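Local structure of D-alanyl transferase DltD (Enterococcus faecalis, 6O93) at residues 273-277 against 318-323; 77-82 against 112-118; 51-55 against 210-214; 218-224 against 356-360. The protein probably transfers D-alanine to lipoteichoic acid during cell wall biogenesis in this Gram-positive bacterium, as a membrane-associated member of the DltD family. Residues are numbered along the deposited sequence.

How the contacts relate
Contacts 1 and 2 are the buried pair and touch each other: D275 and F276 of contact 1 pack on S80 of contact 2, with F276 N 3.4 Å from S80 CB. Contacts 3 and 4 lie on the other side of the chain's centre from contact 2, are only partly buried, and also meet: L223 of contact 4 packs against F55 and L214 of contact 3. Contact 1 has direct amide hydrogen bonds and a buried K318-Y273 cation-pi pair; contact 2 mixes the L81-F118 apolar pair with close backbone packing at G77 and a water bridge. Contact 4 sets its R360-F220 cation-pi stack at a partly exposed edge, and single waters bridge polar groups there and in contact 3.

Contact 1. Residues 273-277 against 318-323; sequences YGDFQ and KLKYQL
Both segments are regular helix, 273-277 from helix 272-285 and 318-323 from helix 309-324. Their local axes run roughly parallel, 11.6 Å apart at closest approach, with a signed crossing angle of -31°. The register sets Y273 opposite L319 (CA-CA 8.0 Å) and Q277 opposite Q322 (CA-CA 8.2 Å). Q322, extended with chi1 and chi2 both t, reaches across so that its NE2 donates to Y273 O (3.2 Å) and to Q277 OE1 (3.1 Å); its OE1 is taken by W387, while Q277 NE2 hydrogen-bonds Q326 OE1. The two helices belong to the parallel alpha/beta core of an SGNH-hydrolase-like fold, flanking the central sheet, where F276 and L323 both rest on F292 of strand 289-294. Y273 (chi1 m) presents one ring face to the all-t chain of K318: K318 CE sits 3.7 Å from the Y273 ring centroid as a CH-pi contact, and K318 NZ makes a cation-pi interaction at 4.0 Å from that centroid while donating to backbone oxygens including W387 O. L319 CD2 meets Y273 CE1 at 3.6 Å. F276 (chi1 t) sends its CZ to within 3.6 Å of L323 CD2, and its CD2 lies 4.3 Å from L319 CD2.

Contact 2. Residues 77-82 against 112-118; sequences GTQSLT and GVPNDSF. With PO4 (phosphate ion), chain E; PO4 (phosphate ion), chain F.
In this SGNH-type alpha/beta fold, two loop-to-helix transitions meet: 77-79 leads into helix 80-90 with Q79 as N-cap residue, and 112-114 leads into helix 115-121 with P114 in that position. CA atoms pair G77 with S117 (4.6 Å), Q79 with V113 (6.7 Å) and T82 with F118 (6.6 Å). G77 has phi/psi 98/-1, a conformation in which a CB would collide with the preceding carbonyl O; it would point toward S117. Its N donates to O1 of phosphate F (3.0 Å), an ion probably from the crystallisation liquor that also bonds S47, in a possible Ser-His-Asp triad. Q79 (chi1 m, chi2 t) lays its amide end against V113 (chi1 p). L81 adopts chi1 t, chi2 p, bringing CD2 to 3.5 Å from F118 CE1; F118 (chi1 t, chi2 89°) also stacks with F151. T82 takes chi1 m, placing OG1 3.8 Å from F118 CD1. One water links the two helices, 2.5 Å from T82 OG1 and donating to F118 O at 3.0 Å.

Contact 3. Residues 51-55 against 210-214; sequences RFSAF and DMKQL
Most unusual here is that water mediates the polar contact between these segments while direct contacts are van der Waals. In this SGNH-type fold, 51-55 is irregular chain between strand 40-44 and helix 57-63, and 210-214 leaves helix 204-211 through a type I beta turn from M211 to L214, closed by L214 N to M211 O (3.1 Å). The backbones come nearest at A54 and D210, CA-CA 4.8 Å. S53 (chi1 p) makes an ST turn, its OG accepting from F55 N at 3.3 Å. D210 (chi1 m) brings OD2 to 3.3 Å from S53 C, and a water donates to D210 OD2 (2.5 Å) and weakly to F52 O (3.3 Å). L214 (chi1 m, chi2 t) covers A54, with its CD2 3.7 Å from A54 CB and 4.3 Å from F55 CE1; L223 of helix 220-233 packs on both L214 and F55. Q213 (chi1 m, chi2 t) extends its OE1 to 3.5 Å from A54 CB, and a second water accepts from A54 N (2.9 Å) and donates to Q213 OE1 (2.7 Å).

Contact 4. Residues 218-224 against 356-360; sequences YNFNELD and LAVDR
The guanidinium of R360 lies flat on one face of the F220 ring, centres 3.5 Å apart and planes at 9°, a stacked cation-pi pair with R360 CZ 3.5 Å from the F220 ring centroid. R360 reaches it with chi1 and chi2 t and chi3 p. L356 (chi1 t, chi2 p) covers the opposite face of F220 (chi1 t), its CG 3.7 Å from F220 CE1, so the ring is sandwiched by residues one helical turn apart. L356 CD1 also meets L223 CB (3.8 Å). Helices 220-224 and 356-360 run nearly antiparallel at 160°, axes 11.2 Å apart, with D224 nearest L356 (CA-CA 7.2 Å). N219 N-caps the first, its OD1 accepting from E222 N at 2.8 Å. Beside the sandwich, a water accepts from Y218 OH (2.6 Å) and donates to L356 O (3.1 Å) and D359 OD2 (2.8 Å); D359 also pairs with R66, and D224 with R353. The arrangement is an antiparallel helix-helix contact at the periphery of the SGNH-like alpha/beta fold, joining helix 220-233 to helix 352-367.

Contact 1. Residues 273-277 against 318-323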
loop_
_atom_site.group_PDB
_atom_site.type_symbol
_atom_site.label_atom_id
_atom_site.label_comp_id
_atom_site.label_asym_id
_atom_site.label_seq_id
_atom_site.Cartn_x
_atom_site.Cartn_y
_atom_site.Cartn_z
ATOM N N TYR A 273 3.434 12.544 4.569
ATOM C CA TYR A 273 4.876 12.487 4.350
ATOM C C TYR A 273 5.589 11.978 5.594
ATOM O O TYR A 273 6.571 11.232 5.494
ATOM C CB TYR A 273 5.411 13.863 3.947
ATOM C CG TYR A 273 4.942 14.299 2.581
ATOM C CD1 TYR A 273 5.489 13.747 1.432
ATOM C CD2 TYR A 273 3.945 15.257 2.439
ATOM C CE1 TYR A 273 5.062 14.134 0.180
ATOM C CE2 TYR A 273 3.511 15.654 1.190
ATOM C CZ TYR A 273 4.074 15.085 0.064
ATOM O OH TYR A 273 3.647 15.469 -1.183
ATOM N N GLY A 274 5.103 12.365 6.775
ATOM C CA GLY A 274 5.639 11.804 8.004
ATOM C C GLY A 274 5.243 10.353 8.204
ATOM O O GLY A 274 6.065 9.526 8.608
ATOM N N ASP A 275 3.977 10.022 7.931
ATOM C CA ASP A 275 3.537 8.637 8.050
ATOM C C ASP A 275 4.273 7.750 7.055
ATOM O O ASP A 275 4.598 6.594 7.357
ATOM C CB ASP A 275 2.027 8.542 7.836
ATOM C CG ASP A 275 1.241 9.292 8.887
ATOM O OD1 ASP A 275 1.854 9.773 9.864
ATOM O OD2 ASP A 275 0.007 9.403 8.733
ATOM N N PHE A 276 4.539 8.278 5.859
ATOM C CA PHE A 276 5.336 7.550 4.879
ATOM C C PHE A 276 6.742 7.299 5.403
ATOM O O PHE A 276 7.307 6.219 5.199
ATOM C CB PHE A 276 5.370 8.334 3.569
ATOM C CG PHE A 276 6.156 7.670 2.480
ATOM C CD1 PHE A 276 5.908 6.354 2.129
ATOM C CD2 PHE A 276 7.126 8.371 1.788
ATOM C CE1 PHE A 276 6.626 5.746 1.120
ATOM C CE2 PHE A 276 7.843 7.767 0.772
ATOM C CZ PHE A 276 7.592 6.454 0.440
ATOM N N GLN A 277 7.322 8.289 6.087
ATOM C CA GLN A 277 8.629 8.097 6.704
ATOM C C GLN A 277 8.599 6.949 7.703
ATOM O O GLN A 277 9.571 6.194 7.823
ATOM C CB GLN A 277 9.077 9.391 7.384
ATOM C CG GLN A 277 10.444 9.311 8.049
ATOM C CD GLN A 277 11.559 9.048 7.054
ATOM O OE1 GLN A 277 11.331 9.013 5.846
ATOM N NE2 GLN A 277 12.773 8.866 7.560
ATOM N N LYS A 318 8.872 15.489 -4.563
ATOM C CA LYS A 318 9.046 15.462 -3.115
ATOM C C LYS A 318 9.222 14.037 -2.615
ATOM O O LYS A 318 10.094 13.767 -1.781
ATOM C CB LYS A 318 7.849 16.122 -2.432
ATOM C CG LYS A 318 8.014 16.305 -0.935
ATOM C CD LYS A 318 6.947 17.230 -0.373
ATOM C CE LYS A 318 7.080 17.391 1.130
ATOM N NZ LYS A 318 6.072 18.343 1.669
ATOM N N LEU A 319 8.399 13.115 -3.113
ATOM C CA LEU A 319 8.503 11.721 -2.699
ATOM C C LEU A 319 9.835 11.122 -3.124
ATOM O O LEU A 319 10.504 10.445 -2.334
ATOM C CB LEU A 319 7.341 10.921 -3.284
ATOM C CG LEU A 319 5.956 11.325 -2.780
ATOM C CD1 LEU A 319 4.877 10.647 -3.602
ATOM C CD2 LEU A 319 5.799 10.979 -1.307
ATOM N N LYS A 320 10.240 11.356 -4.374
ATOM C CA LYS A 320 11.484 10.767 -4.854
ATOM C C LYS A 320 12.692 11.352 -4.134
ATOM O O LYS A 320 13.713 10.671 -3.993
ATOM C CB LYS A 320 11.611 10.952 -6.367
ATOM C CG LYS A 320 10.612 10.119 -7.160
ATOM C CD LYS A 320 10.978 10.019 -8.634
ATOM C CE LYS A 320 10.900 11.361 -9.327
ATOM N NZ LYS A 320 11.151 11.234 -10.790
ATOM N N TYR A 321 12.599 12.597 -3.662
ATOM C CA TYR A 321 13.675 13.140 -2.841
ATOM C C TYR A 321 13.754 12.409 -1.507
ATOM O O TYR A 321 14.833 11.978 -1.084
ATOM C CB TYR A 321 13.479 14.639 -2.614
ATOM C CG TYR A 321 14.610 15.263 -1.827
ATOM C CD1 TYR A 321 15.777 15.665 -2.458
ATOM C CD2 TYR A 321 14.516 15.436 -0.454
ATOM C CE1 TYR A 321 16.819 16.227 -1.747
ATOM C CE2 TYR A 321 15.553 16.000 0.268
ATOM C CZ TYR A 321 16.702 16.393 -0.384
ATOM O OH TYR A 321 17.740 16.957 0.324
ATOM N N GLN A 322 12.614 12.258 -0.833
ATOM C CA GLN A 322 12.589 11.558 0.447
ATOM C C GLN A 322 13.111 10.133 0.302
ATOM O O GLN A 322 13.798 9.620 1.193
ATOM C CB GLN A 322 11.166 11.565 1.005
ATOM C CG GLN A 322 11.016 10.982 2.399
ATOM C CD GLN A 322 9.634 11.242 2.982
ATOM O OE1 GLN A 322 8.836 11.987 2.411
ATOM N NE2 GLN A 322 9.348 10.625 4.124
ATOM N N LEU A 323 12.800 9.482 -0.819
ATOM C CA LEU A 323 13.299 8.133 -1.063
ATOM C C LEU A 323 14.790 8.149 -1.381
ATOM O O LEU A 323 15.602 7.584 -0.640
ATOM C CB LEU A 323 12.512 7.487 -2.204
ATOM C CG LEU A 323 11.051 7.153 -1.892
ATOM C CD1 LEU A 323 10.305 6.773 -3.162
ATOM C CD2 LEU A 323 10.969 6.031 -0.868
#

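Contact 2. Residues 77-82 against 112-118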
loop_
_atom_site.group_PDB
_atom_site.type_symbol
_atom_site.label_atom_id
_atom_site.label_comp_id
_atom_site.label_asym_id
_atom_site.label_seq_id
_atom_site.Cartn_x
_atom_site.Cartn_y
_atom_site.Cartn_z
ATOM N N GLY A 77 -8.439 3.106 1.848
ATOM C CA GLY A 77 -8.288 3.648 3.180
ATOM C C GLY A 77 -7.046 3.219 3.934
ATOM O O GLY A 77 -6.857 3.664 5.073
ATOM N N THR A 78 -6.195 2.374 3.350
ATOM C CA THR A 78 -4.966 1.925 4.007
ATOM C C THR A 78 -3.807 2.764 3.474
ATOM O O THR A 78 -3.339 2.553 2.353
ATOM C CB THR A 78 -4.726 0.435 3.778
ATOM O OG1 THR A 78 -4.636 0.161 2.375
ATOM C CG2 THR A 78 -5.856 -0.395 4.379
ATOM N N GLN A 79 -3.338 3.712 4.288
ATOM C CA GLN A 79 -2.242 4.592 3.917
ATOM C C GLN A 79 -0.986 4.223 4.718
ATOM O O GLN A 79 -0.901 3.129 5.297
ATOM C CB GLN A 79 -2.681 6.049 4.108
ATOM C CG GLN A 79 -3.931 6.407 3.306
ATOM C CD GLN A 79 -4.180 7.904 3.211
ATOM O OE1 GLN A 79 -3.385 8.717 3.688
ATOM N NE2 GLN A 79 -5.293 8.276 2.592
ATOM N N SER A 80 -0.011 5.137 4.748
ATOM C CA SER A 80 1.329 4.775 5.202
ATOM C C SER A 80 1.343 4.382 6.674
ATOM O O SER A 80 2.064 3.458 7.066
ATOM C CB SER A 80 2.297 5.929 4.953
ATOM O OG SER A 80 2.533 6.100 3.567
ATOM N N LEU A 81 0.567 5.076 7.507
ATOM C CA LEU A 81 0.592 4.788 8.939
ATOM C C LEU A 81 0.101 3.372 9.215
ATOM O O LEU A 81 0.724 2.621 9.973
ATOM C CB LEU A 81 -0.251 5.814 9.695
ATOM C CG LEU A 81 -0.126 5.795 11.220
ATOM C CD1 LEU A 81 1.305 6.076 11.655
ATOM C CD2 LEU A 81 -1.072 6.803 11.834
ATOM N N THR A 82 -1.020 2.989 8.599
ATOM C CA THR A 82 -1.496 1.614 8.699
ATOM C C THR A 82 -0.435 0.634 8.217
ATOM O O THR A 82 -0.159 -0.378 8.872
ATOM C CB THR A 82 -2.781 1.444 7.887
ATOM O OG1 THR A 82 -3.831 2.225 8.467
ATOM C CG2 THR A 82 -3.202 -0.019 7.842
ATOM N N GLY A 112 -4.069 14.653 6.021
ATOM C CA GLY A 112 -3.566 13.300 6.135
ATOM C C GLY A 112 -4.679 12.269 6.070
ATOM O O GLY A 112 -5.803 12.538 5.631
ATOM N N VAL A 113 -4.349 11.064 6.524
ATOM C CA VAL A 113 -5.309 9.959 6.445
ATOM C C VAL A 113 -6.529 10.291 7.298
ATOM O O VAL A 113 -6.374 10.698 8.466
ATOM C CB VAL A 113 -4.656 8.640 6.901
ATOM C CG1 VAL A 113 -4.209 8.721 8.356
ATOM C CG2 VAL A 113 -5.619 7.478 6.696
ATOM N N PRO A 114 -7.750 10.157 6.779
ATOM C CA PRO A 114 -8.934 10.468 7.593
ATOM C C PRO A 114 -9.046 9.559 8.809
ATOM O O PRO A 114 -8.549 8.430 8.819
ATOM C CB PRO A 114 -10.101 10.248 6.622
ATOM C CG PRO A 114 -9.499 10.391 5.260
ATOM C CD PRO A 114 -8.104 9.869 5.377
ATOM N N ASN A 115 -9.721 10.067 9.846
ATOM C CA ASN A 115 -9.914 9.288 11.069
ATOM C C ASN A 115 -10.552 7.936 10.771
ATOM O O ASN A 115 -10.087 6.896 11.251
ATOM C CB ASN A 115 -10.778 10.067 12.063
ATOM C CG ASN A 115 -10.047 11.238 12.688
ATOM O OD1 ASN A 115 -8.819 11.294 12.689
ATOM N ND2 ASN A 115 -10.806 12.178 13.241
ATOM N N ASP A 116 -11.627 7.933 9.976
ATOM C CA ASP A 116 -12.370 6.701 9.732
ATOM C C ASP A 116 -11.589 5.729 8.859
ATOM O O ASP A 116 -11.807 4.516 8.944
ATOM C CB ASP A 116 -13.716 7.017 9.081
ATOM C CG ASP A 116 -14.605 7.873 9.962
ATOM O OD1 ASP A 116 -14.368 7.911 11.188
ATOM O OD2 ASP A 116 -15.545 8.499 9.426
ATOM N N SER A 117 -10.693 6.234 8.008
ATOM C CA SER A 117 -9.883 5.340 7.187
ATOM C C SER A 117 -8.854 4.610 8.038
ATOM O O SER A 117 -8.679 3.392 7.913
ATOM C CB SER A 117 -9.203 6.123 6.065
ATOM O OG SER A 117 -10.152 6.533 5.099
ATOM N N PHE A 118 -8.158 5.339 8.912
ATOM C CA PHE A 118 -7.248 4.681 9.840
ATOM C C PHE A 118 -8.012 3.776 10.799
ATOM O O PHE A 118 -7.594 2.643 11.059
ATOM C CB PHE A 118 -6.440 5.716 10.620
ATOM C CG PHE A 118 -5.527 5.108 11.640
ATOM C CD1 PHE A 118 -4.238 4.740 11.297
ATOM C CD2 PHE A 118 -5.964 4.882 12.936
ATOM C CE1 PHE A 118 -3.396 4.163 12.233
ATOM C CE2 PHE A 118 -5.131 4.310 13.872
ATOM C CZ PHE A 118 -3.844 3.950 13.521
HETATM P P PO4 E . -15.039 11.375 12.214
HETATM O O1 PO4 E . -13.914 11.041 13.165
HETATM O O2 PO4 E . -14.469 11.832 10.892
HETATM O O3 PO4 E . -15.883 12.476 12.808
HETATM O O4 PO4 E . -15.888 10.146 11.993
HETATM P P PO4 F . -7.346 4.959 -1.533
HETATM O O1 PO4 F . -6.862 4.808 -0.110
HETATM O O2 PO4 F . -6.560 6.054 -2.217
HETATM O O3 PO4 F . -8.815 5.316 -1.535
HETATM O O4 PO4 F . -7.152 3.661 -2.277
HETATM O O HOH W 1 -4.920 1.319 10.571
#

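Contact 3. Residues 51-55 against 210-214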
loop_
_atom_site.group_PDB
_atom_site.type_symbol
_atom_site.label_atom_id
_atom_site.label_comp_id
_atom_site.label_asym_id
_atom_site.label_seq_id
_atom_site.Cartn_x
_atom_site.Cartn_y
_atom_site.Cartn_z
ATOM N N ARG A 51 -7.731 -3.802 -8.950
ATOM C CA ARG A 51 -8.012 -3.600 -10.372
ATOM C C ARG A 51 -7.361 -4.731 -11.164
ATOM O O ARG A 51 -6.324 -4.575 -11.814
ATOM C CB ARG A 51 -7.521 -2.233 -10.826
ATOM C CG ARG A 51 -8.576 -1.144 -10.737
ATOM C CD ARG A 51 -9.161 -1.025 -9.340
ATOM N NE ARG A 51 -10.174 0.024 -9.280
ATOM C CZ ARG A 51 -10.811 0.393 -8.173
ATOM N NH1 ARG A 51 -10.545 -0.197 -7.015
ATOM N NH2 ARG A 51 -11.715 1.361 -8.227
ATOM N N PHE A 52 -8.001 -5.892 -11.110
ATOM C CA PHE A 52 -7.470 -7.082 -11.753
ATOM C C PHE A 52 -7.773 -7.085 -13.246
ATOM O O PHE A 52 -8.798 -6.570 -13.703
ATOM C CB PHE A 52 -8.050 -8.341 -11.106
ATOM C CG PHE A 52 -7.203 -8.898 -9.997
ATOM C CD1 PHE A 52 -6.878 -8.123 -8.895
ATOM C CD2 PHE A 52 -6.741 -10.204 -10.052
ATOM C CE1 PHE A 52 -6.099 -8.637 -7.874
ATOM C CE2 PHE A 52 -5.964 -10.723 -9.034
ATOM C CZ PHE A 52 -5.644 -9.939 -7.942
ATOM N N SER A 53 -6.853 -7.670 -14.004
ATOM C CA SER A 53 -7.040 -7.946 -15.421
ATOM C C SER A 53 -5.993 -8.978 -15.815
ATOM O O SER A 53 -5.232 -9.467 -14.977
ATOM C CB SER A 53 -6.927 -6.673 -16.265
ATOM O OG SER A 53 -5.586 -6.219 -16.328
ATOM N N ALA A 54 -5.951 -9.306 -17.108
ATOM C CA ALA A 54 -4.950 -10.248 -17.593
ATOM C C ALA A 54 -3.531 -9.752 -17.350
ATOM O O ALA A 54 -2.596 -10.558 -17.347
ATOM C CB ALA A 54 -5.160 -10.514 -19.085
ATOM N N PHE A 55 -3.354 -8.450 -17.131
ATOM C CA PHE A 55 -2.038 -7.846 -16.996
ATOM C C PHE A 55 -1.724 -7.428 -15.569
ATOM O O PHE A 55 -0.673 -6.823 -15.330
ATOM C CB PHE A 55 -1.938 -6.646 -17.939
ATOM C CG PHE A 55 -2.512 -6.920 -19.292
ATOM C CD1 PHE A 55 -1.741 -7.506 -20.278
ATOM C CD2 PHE A 55 -3.838 -6.632 -19.564
ATOM C CE1 PHE A 55 -2.274 -7.783 -21.519
ATOM C CE2 PHE A 55 -4.375 -6.905 -20.801
ATOM C CZ PHE A 55 -3.594 -7.484 -21.780
ATOM N N ASP A 210 -8.733 -14.890 -16.301
ATOM C CA ASP A 210 -7.954 -13.951 -17.101
ATOM C C ASP A 210 -6.730 -14.614 -17.719
ATOM O O ASP A 210 -6.239 -14.153 -18.755
ATOM C CB ASP A 210 -7.535 -12.757 -16.244
ATOM C CG ASP A 210 -8.717 -11.938 -15.768
ATOM O OD1 ASP A 210 -9.853 -12.230 -16.199
ATOM O OD2 ASP A 210 -8.513 -11.005 -14.962
ATOM N N MET A 211 -6.221 -15.686 -17.105
ATOM C CA MET A 211 -5.097 -16.409 -17.691
ATOM C C MET A 211 -5.418 -16.898 -19.097
ATOM O O MET A 211 -4.524 -16.973 -19.947
ATOM C CB MET A 211 -4.706 -17.588 -16.800
ATOM C CG MET A 211 -3.800 -17.214 -15.638
ATOM S SD MET A 211 -3.544 -18.566 -14.472
ATOM C CE MET A 211 -2.926 -19.851 -15.551
ATOM N N LYS A 212 -6.683 -17.231 -19.360
ATOM C CA LYS A 212 -7.092 -17.707 -20.677
ATOM C C LYS A 212 -6.994 -16.632 -21.751
ATOM O O LYS A 212 -7.100 -16.958 -22.938
ATOM C CB LYS A 212 -8.523 -18.242 -20.612
ATOM C CG LYS A 212 -8.704 -19.398 -19.635
ATOM C CD LYS A 212 -10.148 -19.869 -19.577
ATOM C CE LYS A 212 -10.306 -21.047 -18.627
ATOM N NZ LYS A 212 -11.730 -21.452 -18.462
ATOM N N GLN A 213 -6.797 -15.370 -21.371
ATOM C CA GLN A 213 -6.641 -14.286 -22.330
ATOM C C GLN A 213 -5.194 -14.061 -22.744
ATOM O O GLN A 213 -4.950 -13.347 -23.722
ATOM C CB GLN A 213 -7.199 -12.980 -21.750
ATOM C CG GLN A 213 -8.693 -12.991 -21.486
ATOM C CD GLN A 213 -9.178 -11.702 -20.845
ATOM O OE1 GLN A 213 -8.506 -11.129 -19.988
ATOM N NE2 GLN A 213 -10.347 -11.235 -21.267
ATOM N N LEU A 214 -4.237 -14.646 -22.033
ATOM C CA LEU A 214 -2.830 -14.356 -22.242
ATOM C C LEU A 214 -2.182 -15.400 -23.148
ATOM O O LEU A 214 -2.565 -16.573 -23.128
ATOM C CB LEU A 214 -2.090 -14.325 -20.902
ATOM C CG LEU A 214 -2.529 -13.233 -19.927
ATOM C CD1 LEU A 214 -2.037 -13.560 -18.530
ATOM C CD2 LEU A 214 -2.014 -11.871 -20.373
HETATM O O HOH W 2 -10.298 -9.372 -14.451
HETATM O O HOH W 3 -8.365 -8.788 -18.702
#

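Contact 4. Residues 218-224 against 356-360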
loop_
_atom_site.group_PDB
_atom_site.type_symbol
_atom_site.label_atom_id
_atom_site.label_comp_id
_atom_site.label_asym_id
_atom_site.label_seq_id
_atom_site.Cartn_x
_atom_site.Cartn_y
_atom_site.Cartn_z
ATOM N N TYR A 218 5.531 -15.216 -22.591
ATOM C CA TYR A 218 5.534 -13.799 -22.257
ATOM C C TYR A 218 6.272 -12.999 -23.324
ATOM O O TYR A 218 7.399 -13.336 -23.699
ATOM C CB TYR A 218 6.186 -13.581 -20.890
ATOM C CG TYR A 218 6.362 -12.129 -20.496
ATOM C CD1 TYR A 218 7.466 -11.397 -20.923
ATOM C CD2 TYR A 218 5.436 -11.496 -19.679
ATOM C CE1 TYR A 218 7.632 -10.074 -20.558
ATOM C CE2 TYR A 218 5.592 -10.173 -19.307
ATOM C CZ TYR A 218 6.692 -9.467 -19.748
ATOM O OH TYR A 218 6.849 -8.151 -19.379
ATOM N N ASN A 219 5.630 -11.940 -23.810
ATOM C CA ASN A 219 6.283 -10.950 -24.658
ATOM C C ASN A 219 5.640 -9.607 -24.359
ATOM O O ASN A 219 4.429 -9.448 -24.549
ATOM C CB ASN A 219 6.151 -11.295 -26.141
ATOM C CG ASN A 219 6.805 -10.261 -27.038
ATOM O OD1 ASN A 219 6.198 -9.245 -27.378
ATOM N ND2 ASN A 219 8.049 -10.514 -27.427
ATOM N N PHE A 220 6.441 -8.651 -23.885
ATOM C CA PHE A 220 5.891 -7.374 -23.440
ATOM C C PHE A 220 5.141 -6.671 -24.566
ATOM O O PHE A 220 3.969 -6.306 -24.413
ATOM C CB PHE A 220 7.011 -6.483 -22.902
ATOM C CG PHE A 220 6.526 -5.172 -22.361
ATOM C CD1 PHE A 220 6.119 -5.062 -21.041
ATOM C CD2 PHE A 220 6.469 -4.050 -23.171
ATOM C CE1 PHE A 220 5.667 -3.854 -20.540
ATOM C CE2 PHE A 220 6.016 -2.839 -22.673
ATOM C CZ PHE A 220 5.614 -2.744 -21.357
ATOM N N ASN A 221 5.802 -6.466 -25.708
ATOM C CA ASN A 221 5.181 -5.715 -26.796
ATOM C C ASN A 221 3.873 -6.360 -27.238
ATOM O O ASN A 221 2.885 -5.661 -27.497
ATOM C CB ASN A 221 6.151 -5.595 -27.969
ATOM C CG ASN A 221 7.330 -4.690 -27.658
ATOM O OD1 ASN A 221 7.249 -3.829 -26.779
ATOM N ND2 ASN A 221 8.430 -4.879 -28.377
ATOM N N GLU A 222 3.843 -7.691 -27.328
ATOM C CA GLU A 222 2.596 -8.380 -27.642
ATOM C C GLU A 222 1.537 -8.083 -26.586
ATOM O O GLU A 222 0.385 -7.772 -26.912
ATOM C CB GLU A 222 2.844 -9.886 -27.749
ATOM C CG GLU A 222 1.618 -10.700 -28.152
ATOM C CD GLU A 222 1.873 -12.198 -28.117
ATOM O OE1 GLU A 222 2.938 -12.613 -27.611
ATOM O OE2 GLU A 222 1.009 -12.962 -28.594
ATOM N N LEU A 223 1.917 -8.167 -25.310
ATOM C CA LEU A 223 0.971 -7.909 -24.230
ATOM C C LEU A 223 0.516 -6.454 -24.224
ATOM O O LEU A 223 -0.662 -6.168 -23.979
ATOM C CB LEU A 223 1.601 -8.280 -22.887
ATOM C CG LEU A 223 1.912 -9.766 -22.697
ATOM C CD1 LEU A 223 2.876 -9.974 -21.539
ATOM C CD2 LEU A 223 0.633 -10.558 -22.472
ATOM N N ASP A 224 1.435 -5.521 -24.484
ATOM C CA ASP A 224 1.073 -4.106 -24.487
ATOM C C ASP A 224 0.005 -3.822 -25.534
ATOM O O ASP A 224 -0.974 -3.116 -25.259
ATOM C CB ASP A 224 2.315 -3.249 -24.738
ATOM C CG ASP A 224 2.178 -1.836 -24.187
ATOM O OD1 ASP A 224 1.365 -1.624 -23.265
ATOM O OD2 ASP A 224 2.888 -0.933 -24.680
ATOM N N LEU A 356 0.710 -3.715 -16.503
ATOM C CA LEU A 356 1.713 -4.369 -17.337
ATOM C C LEU A 356 3.065 -3.683 -17.198
ATOM O O LEU A 356 4.098 -4.350 -17.063
ATOM C CB LEU A 356 1.266 -4.370 -18.800
ATOM C CG LEU A 356 2.220 -5.059 -19.781
ATOM C CD1 LEU A 356 2.258 -6.565 -19.529
ATOM C CD2 LEU A 356 1.833 -4.758 -21.221
ATOM N N ALA A 357 3.079 -2.348 -17.233
ATOM C CA ALA A 357 4.326 -1.614 -17.054
ATOM C C ALA A 357 4.897 -1.837 -15.660
ATOM O O ALA A 357 6.105 -2.054 -15.501
ATOM C CB ALA A 357 4.101 -0.124 -17.312
ATOM N N VAL A 358 4.044 -1.786 -14.634
ATOM C CA VAL A 358 4.507 -2.047 -13.274
ATOM C C VAL A 358 5.040 -3.468 -13.162
ATOM O O VAL A 358 6.095 -3.708 -12.563
ATOM C CB VAL A 358 3.373 -1.788 -12.263
ATOM C CG1 VAL A 358 3.759 -2.309 -10.887
ATOM C CG2 VAL A 358 3.044 -0.305 -12.199
ATOM N N ASP A 359 4.322 -4.430 -13.745
ATOM C CA ASP A 359 4.748 -5.824 -13.675
ATOM C C ASP A 359 6.155 -6.007 -14.233
ATOM O O ASP A 359 6.954 -6.771 -13.680
ATOM C CB ASP A 359 3.758 -6.708 -14.434
ATOM C CG ASP A 359 4.154 -8.168 -14.412
ATOM O OD1 ASP A 359 3.904 -8.836 -13.384
ATOM O OD2 ASP A 359 4.720 -8.642 -15.420
ATOM N N ARG A 360 6.476 -5.327 -15.336
ATOM C CA ARG A 360 7.817 -5.452 -15.899
ATOM C C ARG A 360 8.864 -4.928 -14.925
ATOM O O ARG A 360 9.911 -5.558 -14.729
ATOM C CB ARG A 360 7.908 -4.712 -17.232
ATOM C CG ARG A 360 9.323 -4.647 -17.789
ATOM C CD ARG A 360 9.348 -4.263 -19.260
ATOM N NE ARG A 360 8.828 -2.920 -19.500
ATOM C CZ ARG A 360 8.864 -2.306 -20.680
ATOM N NH1 ARG A 360 9.400 -2.912 -21.730
ATOM N NH2 ARG A 360 8.365 -1.085 -20.811
HETATM O O HOH W 4 5.077 -7.167 -17.718
#